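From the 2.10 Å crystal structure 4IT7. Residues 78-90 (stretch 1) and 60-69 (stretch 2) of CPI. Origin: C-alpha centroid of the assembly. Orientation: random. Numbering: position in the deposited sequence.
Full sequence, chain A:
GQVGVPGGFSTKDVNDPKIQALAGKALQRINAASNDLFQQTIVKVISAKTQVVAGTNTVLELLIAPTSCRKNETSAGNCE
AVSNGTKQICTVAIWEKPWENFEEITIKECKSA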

# COMPACT_ATOMS: atom_id res chain seq x y z
N ASN A 78 -12.48 -12.68 -0.78
CA ASN A 78 -12.03 -11.40 -1.22
C ASN A 78 -12.84 -10.37 -0.48
O ASN A 78 -13.99 -10.63 -0.11
CB ASN A 78 -12.29 -11.23 -2.71
CG ASN A 78 -11.15 -11.69 -3.58
OD1 ASN A 78 -11.04 -12.87 -3.89
ND2 ASN A 78 -10.31 -10.76 -4.00
N CYS A 79 -12.28 -9.19 -0.30
CA CYS A 79 -13.03 -8.13 0.28
C CYS A 79 -13.22 -7.02 -0.72
O CYS A 79 -12.28 -6.35 -1.10
CB CYS A 79 -12.32 -7.67 1.53
SG CYS A 79 -12.30 -8.97 2.75
N GLU A 80 -14.45 -6.85 -1.16
CA GLU A 80 -14.72 -5.90 -2.24
C GLU A 80 -15.08 -4.47 -1.84
O GLU A 80 -15.84 -4.25 -0.94
CB GLU A 80 -15.76 -6.45 -3.22
CG GLU A 80 -15.48 -7.86 -3.67
CD GLU A 80 -14.42 -7.95 -4.72
OE1 GLU A 80 -14.23 -6.97 -5.44
OE2 GLU A 80 -13.82 -9.01 -4.88
N ALA A 81 -14.48 -3.53 -2.55
CA ALA A 81 -14.72 -2.09 -2.38
C ALA A 81 -16.21 -1.85 -2.45
O ALA A 81 -16.94 -2.53 -3.17
CB ALA A 81 -13.99 -1.28 -3.44
N VAL A 82 -16.66 -0.86 -1.70
CA VAL A 82 -18.07 -0.56 -1.60
C VAL A 82 -18.37 0.86 -2.07
O VAL A 82 -17.58 1.76 -1.87
CB VAL A 82 -18.60 -0.89 -0.21
CG1 VAL A 82 -18.52 -2.38 0.03
CG2 VAL A 82 -17.86 -0.15 0.88
N SER A 83 -19.51 1.04 -2.71
CA SER A 83 -19.97 2.31 -3.28
C SER A 83 -19.55 3.54 -2.51
O SER A 83 -18.90 4.39 -3.04
CB SER A 83 -21.48 2.30 -3.44
OG SER A 83 -22.02 1.06 -3.09
N ASN A 84 -19.93 3.64 -1.26
CA ASN A 84 -19.38 4.68 -0.42
C ASN A 84 -18.85 4.19 0.91
O ASN A 84 -19.58 3.99 1.86
CB ASN A 84 -20.37 5.81 -0.20
CG ASN A 84 -19.69 7.13 0.11
OD1 ASN A 84 -19.98 7.77 1.12
ND2 ASN A 84 -18.82 7.57 -0.78
N GLY A 85 -17.55 4.07 0.97
CA GLY A 85 -16.78 4.28 -0.23
C GLY A 85 -15.99 5.54 -0.33
O GLY A 85 -15.51 5.83 -1.39
N THR A 86 -15.84 6.28 0.76
CA THR A 86 -14.86 7.33 0.78
C THR A 86 -13.47 6.77 0.60
O THR A 86 -12.86 6.28 1.49
CB THR A 86 -14.82 8.03 2.10
OG1 THR A 86 -16.13 8.02 2.67
CG2 THR A 86 -14.33 9.44 1.90
N LYS A 87 -12.99 6.88 -0.61
CA LYS A 87 -11.67 6.46 -1.02
C LYS A 87 -10.55 7.33 -0.38
O LYS A 87 -10.76 8.51 -0.05
CB LYS A 87 -11.61 6.48 -2.55
CG LYS A 87 -12.49 5.43 -3.22
CD LYS A 87 -13.02 5.94 -4.56
CE LYS A 87 -14.42 5.41 -4.88
NZ LYS A 87 -15.40 5.78 -3.80
N GLN A 88 -9.39 6.73 -0.17
CA GLN A 88 -8.23 7.50 0.25
C GLN A 88 -7.08 7.25 -0.67
O GLN A 88 -7.07 6.25 -1.41
CB GLN A 88 -7.84 7.12 1.65
CG GLN A 88 -8.80 7.64 2.69
CD GLN A 88 -8.40 7.16 4.04
OE1 GLN A 88 -8.75 6.07 4.43
NE2 GLN A 88 -7.63 7.97 4.76
N ILE A 89 -6.13 8.20 -0.66
CA ILE A 89 -4.83 8.05 -1.30
C ILE A 89 -3.76 8.05 -0.22
O ILE A 89 -3.65 8.99 0.61
CB ILE A 89 -4.51 9.15 -2.31
CG1 ILE A 89 -5.56 9.15 -3.41
CG2 ILE A 89 -3.12 8.90 -2.93
CD1 ILE A 89 -5.56 10.42 -4.23
N CYS A 90 -3.00 6.97 -0.21
CA CYS A 90 -1.98 6.76 0.78
C CYS A 90 -0.67 6.72 0.01
O CYS A 90 -0.60 6.03 -1.01
CB CYS A 90 -2.25 5.47 1.52
SG CYS A 90 -3.86 5.37 2.36
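Stretch 2, residues 60-69: LELLIAPTSC

Four backbone hydrogen bonds fix the register of stretch 2 on stretch 1. Ile64 N gives to Gln88 O at 2.7 Å and Gln88 N returns to Ile64 O at 2.8 Å; two residues along, Leu62 N gives to Cys90 O at 2.9 Å and Cys90 N to Leu62 O at 3.0 Å. Three of the four bend by less than 16° from linearity, as expected of paired strands. Stretch 2 is already in strand conformation at Leu60 and lies antiparallel against stretch 1, its axis running at 157° to that of strand 88-90 with a closest approach of 4.7 Å. Between the hydrogen-bonded pairs Ile89 faces Leu63 as the non-hydrogen-bonded pair, CA to CA 4.6 Å, and makes a CA-H...O contact, Ile89 CA to Leu62 O 3.2 Å.

Before reaching the strand at Gln88, stretch 1 runs along the Pro66 to Cys69 end of stretch 2 through Cys79 to Val82, and Ser83 and Asn84 then stand clear of it. A longer hydrogen bond, Val82 N to Pro66 O at 3.2 Å, holds this earlier segment, and a disulfide, Cys79 SG to Cys69 SG at 2.3 Å with chi3 of -90°, locks it covalently beyond the corner at Ser68. The loop itself contains a cis peptide before Gly85, whose N lies 3.4 Å from Pro66 CG. Its positive phi suits glycine, and a CB placed there would clash with Ser83 O.

Side chains follow the strand alternation. Ile89 and Leu63 share one face, with Ile89 CG1 4.0 Å from Leu63 CD1; on the other, Gln88 CB meets Ile64 CG1 at 4.0 Å and Cys90 SG meets Ile64 CD1 at 3.9 Å. Farther along, Ala81 CB rests 3.8 Å from Ala65 CB, while Thr67 CG2 sits 3.3 Å from Cys79 O. The rule is economical: regular strand pairing at one end, a single hydrogen bond and a disulfide at the other.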

# COMPACT_ATOMS: atom_id res chain seq x y z
N LEU A 60 5.10 4.47 -3.29
CA LEU A 60 3.87 4.12 -3.97
C LEU A 60 2.78 5.05 -3.53
O LEU A 60 2.76 5.50 -2.37
CB LEU A 60 3.44 2.65 -3.66
CG LEU A 60 4.43 1.50 -3.77
CD1 LEU A 60 3.82 0.23 -3.23
CD2 LEU A 60 4.88 1.31 -5.22
N GLU A 61 1.88 5.35 -4.47
CA GLU A 61 0.63 6.00 -4.13
C GLU A 61 -0.43 4.99 -4.45
O GLU A 61 -0.52 4.53 -5.58
CB GLU A 61 0.39 7.20 -5.00
CG GLU A 61 1.05 8.49 -4.56
CD GLU A 61 0.75 9.58 -5.58
OE1 GLU A 61 1.12 9.42 -6.76
OE2 GLU A 61 0.10 10.59 -5.23
N LEU A 62 -1.23 4.68 -3.44
CA LEU A 62 -2.28 3.70 -3.54
C LEU A 62 -3.60 4.41 -3.39
O LEU A 62 -3.78 5.24 -2.48
CB LEU A 62 -2.13 2.64 -2.42
CG LEU A 62 -0.76 1.89 -2.39
CD1 LEU A 62 -0.66 0.95 -1.20
CD2 LEU A 62 -0.54 1.10 -3.66
N LEU A 63 -4.53 4.07 -4.27
CA LEU A 63 -5.90 4.53 -4.11
C LEU A 63 -6.65 3.39 -3.42
O LEU A 63 -6.72 2.26 -3.98
CB LEU A 63 -6.53 4.80 -5.50
CG LEU A 63 -8.02 5.14 -5.48
CD1 LEU A 63 -8.25 6.40 -4.64
CD2 LEU A 63 -8.55 5.28 -6.93
N ILE A 64 -7.21 3.65 -2.24
CA ILE A 64 -7.83 2.58 -1.47
C ILE A 64 -9.28 2.91 -1.14
O ILE A 64 -9.64 4.09 -1.02
CB ILE A 64 -7.01 2.22 -0.17
CG1 ILE A 64 -7.19 3.29 0.91
CG2 ILE A 64 -5.50 2.01 -0.49
CD1 ILE A 64 -6.83 2.81 2.31
N ALA A 65 -10.10 1.85 -0.97
CA ALA A 65 -11.52 2.02 -0.61
C ALA A 65 -11.91 1.14 0.55
O ALA A 65 -11.38 0.05 0.67
CB ALA A 65 -12.43 1.73 -1.81
N PRO A 66 -12.93 1.56 1.36
CA PRO A 66 -13.42 0.67 2.43
C PRO A 66 -14.11 -0.52 1.84
O PRO A 66 -14.57 -0.45 0.71
CB PRO A 66 -14.38 1.55 3.23
CG PRO A 66 -14.82 2.61 2.26
CD PRO A 66 -13.65 2.86 1.36
N THR A 67 -14.14 -1.62 2.58
CA THR A 67 -14.89 -2.83 2.19
C THR A 67 -15.88 -3.04 3.30
O THR A 67 -15.93 -2.24 4.25
CB THR A 67 -14.00 -4.11 2.09
OG1 THR A 67 -13.53 -4.49 3.39
CG2 THR A 67 -12.79 -3.89 1.10
N SER A 68 -16.65 -4.13 3.24
CA SER A 68 -17.51 -4.46 4.39
C SER A 68 -16.93 -5.57 5.28
O SER A 68 -17.58 -6.08 6.18
CB SER A 68 -18.90 -4.80 3.91
OG SER A 68 -18.85 -6.08 3.33
N CYS A 69 -15.69 -5.91 5.03
CA CYS A 69 -14.99 -6.87 5.83
C CYS A 69 -14.53 -6.19 7.10
O CYS A 69 -13.75 -5.29 7.07
CB CYS A 69 -13.84 -7.44 5.03
SG CYS A 69 -14.32 -8.59 3.73